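Local coordinates for protein ribosome-associated factor Y (PDB 3TQM) that probably acts as a ribosome hibernation factor, associating with 100S particles, the dimers of 70S ribosomes, to regulate translation, at residues E18-K23 with I37-H42; A52-P57 with H79-Q84. All blocks are in the same frame, centred on the assembly; numbering follows the deposited sequence. Where two conformers were deposited one is given.

Contact 1: residues E18-K23 with I37-H42; sequences ELTEKK and IHIIFH
Ile39 and Phe41 of the strand face Thr20 of helix 14-24. His38, between Ile37 and Ile39, belongs to the other face of the sheet, where its NE2 bonds to Thr6 OG1.

At Ile39 the two side chains reach toward each other, tip to tip. The delta methyl CD1 lies 3.4 Å from Thr20 CG2, a tight methyl-to-methyl approach. A fully stretched outer torsion (chi2 -180°) carries CD1 away from the strand toward the helix, bridging backbones whose CA atoms, those of Thr20 and Ile39, are 9.3 Å apart. A beta-branched residue suits the strand, and its extended arm suits this gap.

Phe41, two residues on, comes in edge first: its CZ is 3.6 Å from Thr20 OG1, and the oxygen lies in the ring plane. Such an approach sets the slightly positive ring hydrogens against an electron-rich oxygen, which is probably mildly favourable. Thr20 thus divides its two branches, methyl to Ile39 and hydroxyl to the Phe41 rim. At chi1 -58° OG1 sits beside the backbone N, where it hydrogen-bonds to Leu16 O one turn earlier, a bond that satisfies a buried hydroxyl, and CG2, anti to that N, is turned to Ile39. A small threonine fits where helix and sheet lie close. Val74 of helix 70-89 touches both Thr20 and Phe41, so the second helix joins the same cluster.

The arrangement belongs to the beta-alpha-beta unit of strand 2-8, helix 14-24 and strand 36-44: a helix that connects two parallel neighbouring strands and packs across them, part of the alpha/beta fold of this HPF/YfiA family member.

Contact 2: residues A52-P57 with H79-Q84; sequences ANVKLP and HKLETQ
Lys55 NZ, held by Ser59 O and weakly by Leu56 O at 3.2 Å, lies on the sheet face turned from the helix, whereas its neighbour Val54, together with Ala52, packs against Leu81. The contact is helix 70-89 laid on strand 47-56, one of two helices on the same face of the sheet in the alpha/beta fold of the HPF/YfiA family.

The strand sends every second residue inward, Ala52, Val54 and Leu56, and these are buried and apolar, as a core requires. Asn53 points the other way, its ND2 bonded to Asn62 OD1 on the adjacent strand. Residues 79-84 answer with Leu81 alone, whose long branched chain spans the 8.4 Å between Ala52 CA and Leu81 CA, while Leu77, a turn earlier in the helix, also touches Ala52. Alanine, with one methyl, suits the place where the helix comes nearest the strand; valine, beta-branched, suits both the extended backbone and the apolar inner face of the sheet. Leu56 leans instead on Leu85 and Tyr88, farther along the same helix, so the strand is followed by more than one turn.

Leu81 also touches Ala63 of strand 59-65 and Ile27 of a loop, which places it among several parts of the core. Its neighbours Lys80 and Glu82 carry their charges elsewhere, to Gln64 O and Gln28 N respectively.

No hydrogen bond crosses between the two segments; dispersion and the exclusion of water do the work. With CD1 anti to CA (chi2 -170°), CD2 is the branch left to meet the strand: it is 4.4 Å from Ala52 CB and 4.2 Å from Val54 CG2.

In the fold
Contact 1 closes along the chain before contact 2 opens, yet the two share one sheet, since strands 36-44 and 47-56 are antiparallel neighbours. Their centres lie about 12 Å apart. The strands are tied directly where His38 O meets Asn53 N at 2.9 Å, a probable hydrogen bond, and on the inner face Ile37 CG1 packs on Val54 CG2 at 4.0 Å. Helices 14-24 and 70-89 lie side by side on one face of the sheet, where Leu19 touches Val74 and Lys23 forms a salt bridge with Asp75. Both contacts are parts of the buried helix-sheet core, and neither involves a ligand.

Contact 1: residues E18-K23 with I37-H42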
loop_
_atom_site.group_PDB
_atom_site.type_symbol
_atom_site.label_atom_id
_atom_site.label_comp_id
_atom_site.label_asym_id
_atom_site.label_seq_id
_atom_site.Cartn_x
_atom_site.Cartn_y
_atom_site.Cartn_z
ATOM N N GLU A 18 6.653 2.845 10.066
ATOM C CA GLU A 18 5.646 3.524 10.870
ATOM C C GLU A 18 4.765 4.403 9.994
ATOM O O GLU A 18 3.540 4.382 10.110
ATOM C CB GLU A 18 6.300 4.365 11.964
ATOM C CG GLU A 18 5.314 5.190 12.771
ATOM C CD GLU A 18 5.982 5.983 13.874
ATOM O OE1 GLU A 18 7.144 6.405 13.686
ATOM O OE2 GLU A 18 5.349 6.178 14.933
ATOM N N LEU A 19 5.402 5.173 9.117
ATOM C CA LEU A 19 4.690 6.052 8.196
ATOM C C LEU A 19 3.656 5.290 7.371
ATOM O O LEU A 19 2.516 5.731 7.222
ATOM C CB LEU A 19 5.681 6.756 7.268
ATOM C CG LEU A 19 5.141 7.801 6.284
ATOM C CD1 LEU A 19 4.608 7.170 4.998
ATOM C CD2 LEU A 19 4.084 8.676 6.946
ATOM N N THR A 20 4.056 4.142 6.835
ATOM C CA THR A 20 3.168 3.354 5.991
ATOM C C THR A 20 2.021 2.775 6.808
ATOM O O THR A 20 0.887 2.708 6.340
ATOM C CB THR A 20 3.922 2.213 5.283
ATOM O OG1 THR A 20 4.983 2.760 4.490
ATOM C CG2 THR A 20 2.976 1.436 4.385
ATOM N N GLU A 21 2.327 2.358 8.031
ATOM C CA GLU A 21 1.317 1.820 8.935
ATOM C C GLU A 21 0.202 2.824 9.207
ATOM O O GLU A 21 -0.975 2.513 9.032
ATOM C CB GLU A 21 1.949 1.390 10.259
ATOM C CG GLU A 21 2.537 -0.007 10.249
ATOM C CD GLU A 21 3.132 -0.391 11.590
ATOM O OE1 GLU A 21 3.009 0.403 12.548
ATOM O OE2 GLU A 21 3.724 -1.486 11.685
ATOM N N LYS A 22 0.576 4.026 9.632
ATOM C CA LYS A 22 -0.406 5.023 10.037
ATOM C C LYS A 22 -1.256 5.513 8.868
ATOM O O LYS A 22 -2.416 5.882 9.050
ATOM C CB LYS A 22 0.266 6.206 10.741
ATOM C CG LYS A 22 0.900 7.212 9.808
ATOM C CD LYS A 22 1.212 8.502 10.546
ATOM C CE LYS A 22 1.700 9.577 9.589
ATOM N NZ LYS A 22 1.875 10.891 10.266
ATOM N N LYS A 23 -0.683 5.510 7.669
ATOM C CA LYS A 23 -1.430 5.918 6.483
ATOM C C LYS A 23 -2.448 4.861 6.062
ATOM O O LYS A 23 -3.531 5.189 5.582
ATOM C CB LYS A 23 -0.490 6.246 5.324
ATOM C CG LYS A 23 -0.022 7.684 5.310
ATOM C CD LYS A 23 0.787 7.980 4.061
ATOM C CE LYS A 23 1.241 9.428 4.032
ATOM N NZ LYS A 23 2.435 9.601 3.153
ATOM N N ILE A 37 -3.341 -7.018 4.173
ATOM C CA ILE A 37 -2.606 -6.132 3.288
ATOM C C ILE A 37 -1.152 -6.567 3.252
ATOM O O ILE A 37 -0.481 -6.587 4.283
ATOM C CB ILE A 37 -2.648 -4.680 3.769
ATOM C CG1 ILE A 37 -4.091 -4.186 3.855
ATOM C CG2 ILE A 37 -1.829 -3.795 2.840
ATOM C CD1 ILE A 37 -4.200 -2.688 4.022
ATOM N N HIS A 38 -0.666 -6.925 2.069
ATOM C CA HIS A 38 0.741 -7.255 1.914
ATOM C C HIS A 38 1.424 -6.211 1.040
ATOM O O HIS A 38 1.080 -6.042 -0.131
ATOM C CB HIS A 38 0.926 -8.659 1.336
ATOM C CG HIS A 38 2.326 -9.177 1.455
ATOM N ND1 HIS A 38 2.649 -10.503 1.264
ATOM C CD2 HIS A 38 3.490 -8.546 1.744
ATOM C CE1 HIS A 38 3.948 -10.668 1.431
ATOM N NE2 HIS A 38 4.484 -9.495 1.723
ATOM N N ILE A 39 2.384 -5.502 1.628
ATOM C CA ILE A 39 3.104 -4.437 0.944
ATOM C C ILE A 39 4.520 -4.874 0.590
ATOM O O ILE A 39 5.202 -5.519 1.386
ATOM C CB ILE A 39 3.178 -3.169 1.811
ATOM C CG1 ILE A 39 1.774 -2.657 2.111
ATOM C CG2 ILE A 39 3.984 -2.082 1.116
ATOM C CD1 ILE A 39 1.771 -1.412 2.945
ATOM N N ILE A 40 4.955 -4.515 -0.611
ATOM C CA ILE A 40 6.290 -4.862 -1.071
ATOM C C ILE A 40 7.047 -3.639 -1.576
ATOM O O ILE A 40 6.661 -3.018 -2.569
ATOM C CB ILE A 40 6.242 -5.939 -2.166
ATOM C CG1 ILE A 40 5.567 -7.204 -1.631
ATOM C CG2 ILE A 40 7.642 -6.252 -2.668
ATOM C CD1 ILE A 40 5.618 -8.370 -2.579
ATOM N N PHE A 41 8.120 -3.293 -0.871
ATOM C CA PHE A 41 8.985 -2.190 -1.271
ATOM C C PHE A 41 10.106 -2.712 -2.167
ATOM O O PHE A 41 10.614 -3.813 -1.966
ATOM C CB PHE A 41 9.595 -1.515 -0.047
ATOM C CG PHE A 41 8.583 -0.917 0.892
ATOM C CD1 PHE A 41 7.960 -1.698 1.851
ATOM C CD2 PHE A 41 8.259 0.427 0.818
ATOM C CE1 PHE A 41 7.030 -1.150 2.713
ATOM C CE2 PHE A 41 7.332 0.980 1.676
ATOM C CZ PHE A 41 6.715 0.192 2.626
ATOM N N HIS A 42 10.462 -1.937 -3.182
ATOM C CA HIS A 42 11.605 -2.289 -4.004
ATOM C C HIS A 42 12.056 -1.118 -4.855
ATOM O O HIS A 42 11.281 -0.215 -5.162
ATOM C CB HIS A 42 11.325 -3.529 -4.864
ATOM C CG HIS A 42 10.027 -3.477 -5.608
ATOM N ND1 HIS A 42 8.803 -3.554 -4.979
ATOM C CD2 HIS A 42 9.764 -3.385 -6.933
ATOM C CE1 HIS A 42 7.842 -3.497 -5.884
ATOM N NE2 HIS A 42 8.399 -3.395 -7.077
#

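Contact 2: residues A52-P57 with H79-Q84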
loop_
_atom_site.group_PDB
_atom_site.type_symbol
_atom_site.label_atom_id
_atom_site.label_comp_id
_atom_site.label_asym_id
_atom_site.label_seq_id
_atom_site.Cartn_x
_atom_site.Cartn_y
_atom_site.Cartn_z
ATOM N N ALA A 52 1.209 -3.092 -3.521
ATOM C CA ALA A 52 0.292 -3.501 -2.463
ATOM C C ALA A 52 -0.759 -4.506 -2.928
ATOM O O ALA A 52 -1.342 -4.365 -4.003
ATOM C CB ALA A 52 -0.378 -2.280 -1.850
ATOM N N ASN A 53 -0.993 -5.521 -2.102
ATOM C CA ASN A 53 -2.041 -6.506 -2.351
ATOM C C ASN A 53 -3.039 -6.504 -1.194
ATOM O O ASN A 53 -2.706 -6.887 -0.073
ATOM C CB ASN A 53 -1.430 -7.900 -2.542
ATOM C CG ASN A 53 -2.478 -8.995 -2.648
ATOM O OD1 ASN A 53 -2.831 -9.625 -1.653
ATOM N ND2 ASN A 53 -2.971 -9.233 -3.859
ATOM N N VAL A 54 -4.261 -6.057 -1.467
ATOM C CA VAL A 54 -5.278 -5.906 -0.429
ATOM C C VAL A 54 -6.439 -6.884 -0.595
ATOM O O VAL A 54 -7.018 -7.003 -1.675
ATOM C CB VAL A 54 -5.836 -4.472 -0.399
ATOM C CG1 VAL A 54 -7.035 -4.386 0.533
ATOM C CG2 VAL A 54 -4.746 -3.495 0.019
ATOM N N LYS A 55 -6.778 -7.574 0.488
ATOM C CA LYS A 55 -7.812 -8.596 0.448
ATOM C C LYS A 55 -9.099 -8.149 1.139
ATOM O O LYS A 55 -9.111 -7.856 2.334
ATOM C CB LYS A 55 -7.293 -9.898 1.061
ATOM C CG LYS A 55 -8.297 -11.040 1.056
ATOM C CD LYS A 55 -8.870 -11.281 -0.333
ATOM C CE LYS A 55 -9.843 -12.450 -0.327
ATOM N NZ LYS A 55 -10.688 -12.478 -1.550
ATOM N N LEU A 56 -10.174 -8.089 0.361
ATOM C CA LEU A 56 -11.498 -7.776 0.871
ATOM C C LEU A 56 -12.360 -9.018 0.704
ATOM O O LEU A 56 -11.967 -9.957 0.009
ATOM C CB LEU A 56 -12.112 -6.617 0.085
ATOM C CG LEU A 56 -11.348 -5.294 0.074
ATOM C CD1 LEU A 56 -11.487 -4.621 -1.282
ATOM C CD2 LEU A 56 -11.811 -4.366 1.194
ATOM N N PRO A 57 -13.537 -9.040 1.346
ATOM C CA PRO A 57 -14.432 -10.187 1.166
ATOM C C PRO A 57 -14.934 -10.276 -0.275
ATOM O O PRO A 57 -15.690 -9.410 -0.721
ATOM C CB PRO A 57 -15.594 -9.880 2.119
ATOM C CG PRO A 57 -15.016 -8.937 3.134
ATOM C CD PRO A 57 -14.045 -8.097 2.357
ATOM N N HIS A 79 -3.422 6.844 -2.607
ATOM C CA HIS A 79 -4.435 7.435 -3.480
ATOM C C HIS A 79 -4.977 6.408 -4.464
ATOM O O HIS A 79 -6.174 6.372 -4.740
ATOM C CB HIS A 79 -3.875 8.636 -4.245
ATOM C CG HIS A 79 -3.521 9.800 -3.373
ATOM N ND1 HIS A 79 -4.472 10.589 -2.763
ATOM C CD2 HIS A 79 -2.320 10.314 -3.018
ATOM C CE1 HIS A 79 -3.872 11.536 -2.064
ATOM N NE2 HIS A 79 -2.566 11.393 -2.203
ATOM N N LYS A 80 -4.090 5.578 -5.001
ATOM C CA LYS A 80 -4.504 4.515 -5.907
ATOM C C LYS A 80 -5.367 3.488 -5.178
ATOM O O LYS A 80 -6.343 2.981 -5.735
ATOM C CB LYS A 80 -3.287 3.835 -6.541
ATOM C CG LYS A 80 -2.568 4.697 -7.567
ATOM C CD LYS A 80 -1.535 3.898 -8.351
ATOM C CE LYS A 80 -1.008 4.701 -9.530
ATOM N NZ LYS A 80 -0.076 3.913 -10.383
ATOM N N LEU A 81 -5.005 3.185 -3.934
ATOM C CA LEU A 81 -5.790 2.266 -3.121
ATOM C C LEU A 81 -7.185 2.821 -2.849
ATOM O O LEU A 81 -8.184 2.129 -3.041
ATOM C CB LEU A 81 -5.082 1.962 -1.799
ATOM C CG LEU A 81 -3.890 1.010 -1.827
ATOM C CD1 LEU A 81 -3.475 0.652 -0.408
ATOM C CD2 LEU A 81 -4.225 -0.247 -2.614
ATOM N N GLU A 82 -7.249 4.071 -2.400
ATOM C CA GLU A 82 -8.526 4.707 -2.103
ATOM C C GLU A 82 -9.432 4.712 -3.326
ATOM O O GLU A 82 -10.626 4.437 -3.225
ATOM C CB GLU A 82 -8.319 6.130 -1.581
ATOM C CG GLU A 82 -7.601 6.189 -0.247
ATOM C CD GLU A 82 -8.006 7.394 0.580
ATOM O OE1 GLU A 82 -7.723 8.534 0.156
ATOM O OE2 GLU A 82 -8.617 7.198 1.654
ATOM N N THR A 83 -8.856 5.031 -4.479
ATOM C CA THR A 83 -9.588 4.960 -5.733
ATOM C C THR A 83 -10.187 3.569 -5.917
ATOM O O THR A 83 -11.380 3.428 -6.182
ATOM C CB THR A 83 -8.681 5.277 -6.942
ATOM O OG1 THR A 83 -8.190 6.619 -6.837
ATOM C CG2 THR A 83 -9.457 5.129 -8.243
ATOM N N GLN A 84 -9.354 2.545 -5.765
ATOM C CA GLN A 84 -9.786 1.165 -5.976
ATOM C C GLN A 84 -10.810 0.712 -4.936
ATOM O O GLN A 84 -11.700 -0.087 -5.236
ATOM C CB GLN A 84 -8.584 0.217 -5.994
ATOM C CG GLN A 84 -7.699 0.382 -7.218
ATOM C CD GLN A 84 -8.483 0.298 -8.514
ATOM O OE1 GLN A 84 -8.354 1.155 -9.387
ATOM N NE2 GLN A 84 -9.306 -0.739 -8.644
#